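Local coordinates for type VI secretion system component (PDB 2P5Z), which is a component of the type VI secretion system, structurally similar to the T4 phage tail proteins gp27 and gp5, at residues T227-V239 and Q310-L322. Sequence-based numbering, arbitrary orientation.
Sequences TEAVWGLNTAYSV and QAILKGQSTSSLL
Trp231 and Gln316 face each other as a hydrogen-bonded pair of the antiparallel ladder between strands 230-237 and 311-317. Their backbones bond both ways, Trp231 N to Gln316 O at 2.8 Å and Gln316 N to Trp231 O at 2.7 Å. Two-way bonding recurs at Asn234 with Lys314. Between these pairs a beta bulge shifts the register by one residue. Gly232 lies in it with positive phi (70°), and Asn234 ND2 bonds back to Gly232 O (3.1 Å).

At the Ala229 end, side-chain hydroxyls join the backbone bonding. Ala229 O accepts from Ser317 OG at 2.6 Å and from Thr318 N. Thr318 OG1 accepts from Ala229 N. Ser317 OG also takes Ser319 N, an ST turn. The extended Glu228 chain reaches Ser320 OG, which meets the syn side of OE2 at 2.9 Å. Ser320 N adds a weak bond to OE2 and Ser319 OG one to OE1.

Apolar contacts lie on both faces. Trp231 CG sits between the backbone N and the carbonyl carbon (chi1 79°), which sets one indole face against Gln316 CB, a CH-pi contact. Ring and amide planes are 34° apart. Thr318 CG2 meets the ring edge. On the other face Tyr237 CE2 touches Ala311 CB at 3.5 Å.

Strand 230-237 lies between strand 311-317 and a strand of the second subunit, so the sheet crosses the interface. At the other end, hydroxyls and the Glu228 carboxylate probably help fix the chain.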
ATOM      1  N   THR A 227      32.785 -27.249  -7.238  1.00 96.27           N
ATOM      2  CA  THR A 227      31.938 -28.246  -6.577  1.00 95.72           C
ATOM      3  C   THR A 227      30.753 -27.609  -5.806  1.00 94.63           C
ATOM      4  O   THR A 227      30.829 -26.454  -5.381  1.00 92.42           O
ATOM      5  CB  THR A 227      32.794 -29.206  -5.696  1.00 95.62           C
ATOM      6  OG1 THR A 227      31.945 -29.955  -4.818  1.00 95.55           O
ATOM      7  CG2 THR A 227      33.830 -28.433  -4.882  1.00 95.34           C
ATOM      8  N   GLU A 228      29.668 -28.371  -5.638  1.00 92.81           N
ATOM      9  CA  GLU A 228      28.377 -27.838  -5.157  1.00 88.74           C
ATOM     10  C   GLU A 228      28.118 -28.024  -3.658  1.00 84.49           C
ATOM     11  O   GLU A 228      28.141 -29.149  -3.155  1.00 84.26           O
ATOM     12  CB  GLU A 228      27.223 -28.468  -5.952  1.00 90.76           C
ATOM     13  CG  GLU A 228      27.274 -28.218  -7.460  1.00 91.45           C
ATOM     14  CD  GLU A 228      25.922 -28.407  -8.135  1.00 92.07           C
ATOM     15  OE1 GLU A 228      25.015 -28.993  -7.502  1.00 92.54           O
ATOM     16  OE2 GLU A 228      25.764 -27.964  -9.297  1.00 90.32           O
ATOM     17  N   ALA A 229      27.823 -26.925  -2.956  1.00 79.90           N
ATOM     18  CA  ALA A 229      27.698 -26.948  -1.486  1.00 73.57           C
ATOM     19  C   ALA A 229      26.725 -25.920  -0.870  1.00 70.20           C
ATOM     20  O   ALA A 229      26.169 -25.074  -1.571  1.00 68.47           O
ATOM     21  CB  ALA A 229      29.062 -26.790  -0.868  1.00 70.69           C
ATOM     22  N   VAL A 230      26.560 -25.988   0.454  1.00 65.68           N
ATOM     23  CA  VAL A 230      25.661 -25.090   1.195  1.00 63.36           C
ATOM     24  C   VAL A 230      26.397 -24.325   2.327  1.00 61.53           C
ATOM     25  O   VAL A 230      27.364 -24.831   2.867  1.00 64.61           O
ATOM     26  CB  VAL A 230      24.420 -25.895   1.711  1.00 61.34           C
ATOM     27  CG1 VAL A 230      24.413 -26.070   3.220  1.00 59.18           C
ATOM     28  CG2 VAL A 230      23.143 -25.254   1.262  1.00 59.38           C
ATOM     29  N   TRP A 231      25.968 -23.103   2.656  1.00 57.36           N
ATOM     30  CA  TRP A 231      26.581 -22.316   3.753  1.00 48.35           C
ATOM     31  C   TRP A 231      25.715 -21.137   4.188  1.00 49.75           C
ATOM     32  O   TRP A 231      24.705 -20.848   3.563  1.00 56.25           O
ATOM     33  CB  TRP A 231      27.966 -21.784   3.357  1.00 39.10           C
ATOM     34  CG  TRP A 231      27.956 -20.556   2.479  1.00 33.99           C
ATOM     35  CD1 TRP A 231      28.021 -19.247   2.883  1.00 30.91           C
ATOM     36  CD2 TRP A 231      27.924 -20.535   1.050  1.00 28.63           C
ATOM     37  NE1 TRP A 231      27.994 -18.416   1.787  1.00 32.71           N
ATOM     38  CE2 TRP A 231      27.947 -19.184   0.650  1.00 28.82           C
ATOM     39  CE3 TRP A 231      27.871 -21.532   0.072  1.00 31.89           C
ATOM     40  CZ2 TRP A 231      27.907 -18.798  -0.689  1.00 33.24           C
ATOM     41  CZ3 TRP A 231      27.853 -21.154  -1.260  1.00 33.17           C
ATOM     42  CH2 TRP A 231      27.859 -19.795  -1.631  1.00 34.00           C
ATOM     43  N   GLY A 232      26.127 -20.444   5.244  1.00 49.12           N
ATOM     44  CA  GLY A 232      25.427 -19.240   5.712  1.00 46.21           C
ATOM     45  C   GLY A 232      24.066 -19.517   6.348  1.00 47.76           C
ATOM     46  O   GLY A 232      23.174 -18.664   6.310  1.00 43.85           O
ATOM     47  N   LEU A 233      23.910 -20.710   6.922  1.00 44.76           N
ATOM     48  CA  LEU A 233      22.627 -21.153   7.430  1.00 46.38           C
ATOM     49  C   LEU A 233      22.147 -20.313   8.600  1.00 49.77           C
ATOM     50  O   LEU A 233      22.930 -19.971   9.490  1.00 50.65           O
ATOM     51  CB  LEU A 233      22.661 -22.624   7.831  1.00 43.87           C
ATOM     52  CG  LEU A 233      23.061 -23.640   6.759  1.00 47.48           C
ATOM     53  CD1 LEU A 233      22.828 -25.064   7.247  1.00 45.74           C
ATOM     54  CD2 LEU A 233      22.318 -23.418   5.447  1.00 50.58           C
ATOM     55  N   ASN A 234      20.858 -19.976   8.567  1.00 49.52           N
ATOM     56  CA  ASN A 234      20.229 -19.177   9.608  1.00 46.46           C
ATOM     57  C   ASN A 234      18.718 -19.441   9.753  1.00 48.42           C
ATOM     58  O   ASN A 234      18.074 -19.977   8.843  1.00 49.67           O
ATOM     59  CB  ASN A 234      20.502 -17.701   9.376  1.00 45.32           C
ATOM     60  CG  ASN A 234      19.846 -17.178   8.126  1.00 47.89           C
ATOM     61  OD1 ASN A 234      18.777 -16.581   8.190  1.00 47.57           O
ATOM     62  ND2 ASN A 234      20.483 -17.390   6.977  1.00 46.05           N
ATOM     63  N   THR A 235      18.171 -19.088  10.915  1.00 43.29           N
ATOM     64  CA  THR A 235      16.791 -19.382  11.234  1.00 38.14           C
ATOM     65  C   THR A 235      16.104 -18.139  11.709  1.00 38.95           C
ATOM     66  O   THR A 235      16.754 -17.178  12.103  1.00 39.71           O
ATOM     67  CB  THR A 235      16.644 -20.336  12.407  1.00 37.24           C
ATOM     68  OG1 THR A 235      17.142 -19.685  13.571  1.00 40.50           O
ATOM     69  CG2 THR A 235      17.344 -21.676  12.186  1.00 33.13           C
ATOM     70  N   ALA A 236      14.775 -18.177  11.680  1.00 38.88           N
ATOM     71  CA  ALA A 236      13.946 -17.088  12.175  1.00 41.79           C
ATOM     72  C   ALA A 236      12.654 -17.696  12.683  1.00 45.36           C
ATOM     73  O   ALA A 236      12.060 -18.560  12.027  1.00 48.69           O
ATOM     74  CB  ALA A 236      13.659 -16.066  11.079  1.00 34.76           C
ATOM     75  N   TYR A 237      12.241 -17.273  13.867  1.00 44.90           N
ATOM     76  CA  TYR A 237      11.047 -17.807  14.494  1.00 43.17           C
ATOM     77  C   TYR A 237      10.338 -16.639  15.078  1.00 44.55           C
ATOM     78  O   TYR A 237      10.957 -15.752  15.664  1.00 41.76           O
ATOM     79  CB  TYR A 237      11.379 -18.785  15.606  1.00 42.92           C
ATOM     80  CG  TYR A 237      11.976 -20.090  15.152  1.00 43.28           C
ATOM     81  CD1 TYR A 237      13.353 -20.220  14.933  1.00 43.62           C
ATOM     82  CD2 TYR A 237      11.186 -21.214  14.994  1.00 39.90           C
ATOM     83  CE1 TYR A 237      13.905 -21.434  14.536  1.00 41.65           C
ATOM     84  CE2 TYR A 237      11.739 -22.430  14.607  1.00 41.62           C
ATOM     85  CZ  TYR A 237      13.090 -22.525  14.373  1.00 42.86           C
ATOM     86  OH  TYR A 237      13.624 -23.727  13.979  1.00 48.62           O
ATOM     87  N   SER A 238       9.028 -16.617  14.904  1.00 51.40           N
ATOM     88  CA  SER A 238       8.266 -15.452  15.284  1.00 54.92           C
ATOM     89  C   SER A 238       7.091 -15.877  16.126  1.00 56.74           C
ATOM     90  O   SER A 238       6.848 -17.072  16.309  1.00 60.49           O
ATOM     91  CB  SER A 238       7.794 -14.706  14.039  1.00 55.14           C
ATOM     92  OG  SER A 238       7.652 -13.327  14.328  1.00 58.21           O
ATOM     93  N   VAL A 239       6.360 -14.886  16.618  1.00 59.56           N
ATOM     94  CA  VAL A 239       5.200 -15.098  17.471  1.00 59.73           C
ATOM     95  C   VAL A 239       4.220 -13.932  17.294  1.00 61.69           C
ATOM     96  O   VAL A 239       4.559 -12.896  16.704  1.00 60.05           O
ATOM     97  CB  VAL A 239       5.629 -15.225  18.949  1.00 57.89           C
ATOM     98  CG1 VAL A 239       4.834 -14.287  19.822  1.00 56.37           C
ATOM     99  CG2 VAL A 239       5.528 -16.677  19.415  1.00 60.11           C
ATOM    100  N   GLN A 310       5.781 -19.387  11.026  1.00 60.64           N
ATOM    101  CA  GLN A 310       6.313 -19.372  12.383  1.00 59.63           C
ATOM    102  C   GLN A 310       7.803 -19.718  12.400  1.00 59.75           C
ATOM    103  O   GLN A 310       8.507 -19.401  13.353  1.00 54.05           O
ATOM    104  CB  GLN A 310       5.577 -20.410  13.230  1.00 62.65           C
ATOM    105  CG  GLN A 310       5.539 -20.100  14.717  1.00 66.92           C
ATOM    106  CD  GLN A 310       5.088 -21.279  15.553  1.00 70.33           C
ATOM    107  OE1 GLN A 310       4.678 -21.113  16.703  1.00 71.63           O
ATOM    108  NE2 GLN A 310       5.168 -22.481  14.986  1.00 71.52           N
ATOM    109  N   ALA A 311       8.269 -20.399  11.356  1.00 58.49           N
ATOM    110  CA  ALA A 311       9.642 -20.868  11.313  1.00 54.57           C
ATOM    111  C   ALA A 311      10.239 -20.711   9.927  1.00 56.59           C
ATOM    112  O   ALA A 311      10.036 -21.566   9.072  1.00 60.42           O
ATOM    113  CB  ALA A 311       9.710 -22.312  11.740  1.00 48.25           C
ATOM    114  N   ILE A 312      10.989 -19.636   9.700  1.00 55.85           N
ATOM    115  CA  ILE A 312      11.684 -19.482   8.420  1.00 57.69           C
ATOM    116  C   ILE A 312      13.168 -19.911   8.482  1.00 58.11           C
ATOM    117  O   ILE A 312      13.959 -19.426   9.304  1.00 59.74           O
ATOM    118  CB  ILE A 312      11.513 -18.060   7.819  1.00 56.53           C
ATOM    119  CG1 ILE A 312      10.021 -17.706   7.723  1.00 59.35           C
ATOM    120  CG2 ILE A 312      12.127 -17.986   6.433  1.00 49.67           C
ATOM    121  CD1 ILE A 312       9.737 -16.209   7.426  1.00 58.22           C
ATOM    122  N   LEU A 313      13.527 -20.835   7.604  1.00 52.79           N
ATOM    123  CA  LEU A 313      14.888 -21.292   7.494  1.00 49.67           C
ATOM    124  C   LEU A 313      15.531 -20.670   6.260  1.00 51.75           C
ATOM    125  O   LEU A 313      14.933 -20.666   5.181  1.00 52.67           O
ATOM    126  CB  LEU A 313      14.895 -22.806   7.396  1.00 46.13           C
ATOM    127  CG  LEU A 313      14.135 -23.464   8.549  1.00 46.61           C
ATOM    128  CD1 LEU A 313      14.315 -24.948   8.520  1.00 46.62           C
ATOM    129  CD2 LEU A 313      14.590 -22.941   9.903  1.00 47.37           C
ATOM    130  N   LYS A 314      16.733 -20.119   6.419  1.00 49.50           N
ATOM    131  CA  LYS A 314      17.449 -19.537   5.294  1.00 46.50           C
ATOM    132  C   LYS A 314      18.870 -20.071   5.117  1.00 49.86           C
ATOM    133  O   LYS A 314      19.410 -20.768   5.980  1.00 52.39           O
ATOM    134  CB  LYS A 314      17.473 -18.022   5.380  1.00 49.48           C
ATOM    135  CG  LYS A 314      16.138 -17.347   5.163  1.00 53.60           C
ATOM    136  CD  LYS A 314      16.346 -15.915   4.697  1.00 59.66           C
ATOM    137  CE  LYS A 314      15.206 -15.012   5.159  1.00 64.99           C
ATOM    138  NZ  LYS A 314      15.125 -14.965   6.665  1.00 67.51           N
ATOM    139  N   GLY A 315      19.477 -19.743   3.989  1.00 49.06           N
ATOM    140  CA  GLY A 315      20.809 -20.229   3.692  1.00 52.45           C
ATOM    141  C   GLY A 315      21.324 -19.805   2.331  1.00 53.61           C
ATOM    142  O   GLY A 315      20.624 -19.135   1.575  1.00 54.11           O
ATOM    143  N   GLN A 316      22.561 -20.198   2.030  1.00 51.91           N
ATOM    144  CA  GLN A 316      23.196 -19.888   0.752  1.00 46.82           C
ATOM    145  C   GLN A 316      23.783 -21.131   0.133  1.00 44.61           C
ATOM    146  O   GLN A 316      24.110 -22.082   0.844  1.00 44.08           O
ATOM    147  CB  GLN A 316      24.277 -18.840   0.923  1.00 44.80           C
ATOM    148  CG  GLN A 316      23.776 -17.456   0.716  1.00 49.00           C
ATOM    149  CD  GLN A 316      24.637 -16.447   1.397  1.00 55.39           C
ATOM    150  OE1 GLN A 316      24.892 -16.549   2.599  1.00 61.08           O
ATOM    151  NE2 GLN A 316      25.091 -15.449   0.651  1.00 56.76           N
ATOM    152  N   SER A 317      23.911 -21.121  -1.192  1.00 40.97           N
ATOM    153  CA  SER A 317      24.383 -22.289  -1.912  1.00 42.80           C
ATOM    154  C   SER A 317      24.932 -21.984  -3.306  1.00 46.20           C
ATOM    155  O   SER A 317      24.708 -20.893  -3.866  1.00 42.18           O
ATOM    156  CB  SER A 317      23.281 -23.334  -2.036  1.00 45.59           C
ATOM    157  OG  SER A 317      23.819 -24.548  -2.525  1.00 53.43           O
ATOM    158  N   THR A 318      25.653 -22.972  -3.847  1.00 48.01           N
ATOM    159  CA  THR A 318      26.167 -22.937  -5.218  1.00 51.37           C
ATOM    160  C   THR A 318      25.579 -24.068  -6.051  1.00 53.91           C
ATOM    161  O   THR A 318      25.875 -24.174  -7.242  1.00 56.56           O
ATOM    162  CB  THR A 318      27.721 -23.080  -5.274  1.00 51.37           C
ATOM    163  OG1 THR A 318      28.136 -24.251  -4.546  1.00 51.20           O
ATOM    164  CG2 THR A 318      28.406 -21.856  -4.716  1.00 45.45           C
ATOM    165  N   SER A 319      24.793 -24.935  -5.413  1.00 57.59           N
ATOM    166  CA  SER A 319      24.092 -26.015  -6.114  1.00 61.23           C
ATOM    167  C   SER A 319      23.128 -25.496  -7.178  1.00 64.64           C
ATOM    168  O   SER A 319      22.288 -24.660  -6.909  1.00 68.45           O
ATOM    169  CB  SER A 319      23.322 -26.892  -5.132  1.00 60.40           C
ATOM    170  OG  SER A 319      22.450 -27.764  -5.833  1.00 62.13           O
ATOM    171  N   SER A 320      23.259 -26.007  -8.393  1.00 68.02           N
ATOM    172  CA  SER A 320      22.410 -25.607  -9.501  1.00 69.49           C
ATOM    173  C   SER A 320      21.169 -26.479  -9.513  1.00 69.63           C
ATOM    174  O   SER A 320      20.232 -26.239 -10.279  1.00 67.54           O
ATOM    175  CB  SER A 320      23.157 -25.832 -10.795  1.00 75.08           C
ATOM    176  OG  SER A 320      23.502 -27.203 -10.916  1.00 81.47           O
ATOM    177  N   LEU A 321      21.195 -27.515  -8.685  1.00 69.39           N
ATOM    178  CA  LEU A 321      20.079 -28.421  -8.542  1.00 71.84           C
ATOM    179  C   LEU A 321      19.033 -27.888  -7.555  1.00 73.11           C
ATOM    180  O   LEU A 321      17.859 -28.265  -7.635  1.00 74.84           O
ATOM    181  CB  LEU A 321      20.579 -29.799  -8.100  1.00 72.77           C
ATOM    182  CG  LEU A 321      21.196 -30.684  -9.189  1.00 75.10           C
ATOM    183  CD1 LEU A 321      21.689 -32.001  -8.602  1.00 73.93           C
ATOM    184  CD2 LEU A 321      20.200 -30.937 -10.326  1.00 75.77           C
ATOM    185  N   LEU A 322      19.461 -27.007  -6.646  1.00 70.91           N
ATOM    186  CA  LEU A 322      18.611 -26.513  -5.558  1.00 67.93           C
ATOM    187  C   LEU A 322      17.479 -25.608  -6.058  1.00 65.26           C
ATOM    188  O   LEU A 322      17.706 -24.620  -6.763  1.00 63.09           O
ATOM    189  CB  LEU A 322      19.450 -25.795  -4.498  1.00 70.82           C
ATOM    190  CG  LEU A 322      18.971 -25.996  -3.058  1.00 73.43           C
ATOM    191  CD1 LEU A 322      19.447 -27.333  -2.540  1.00 74.69           C
ATOM    192  CD2 LEU A 322      19.469 -24.904  -2.141  1.00 73.95           C
TER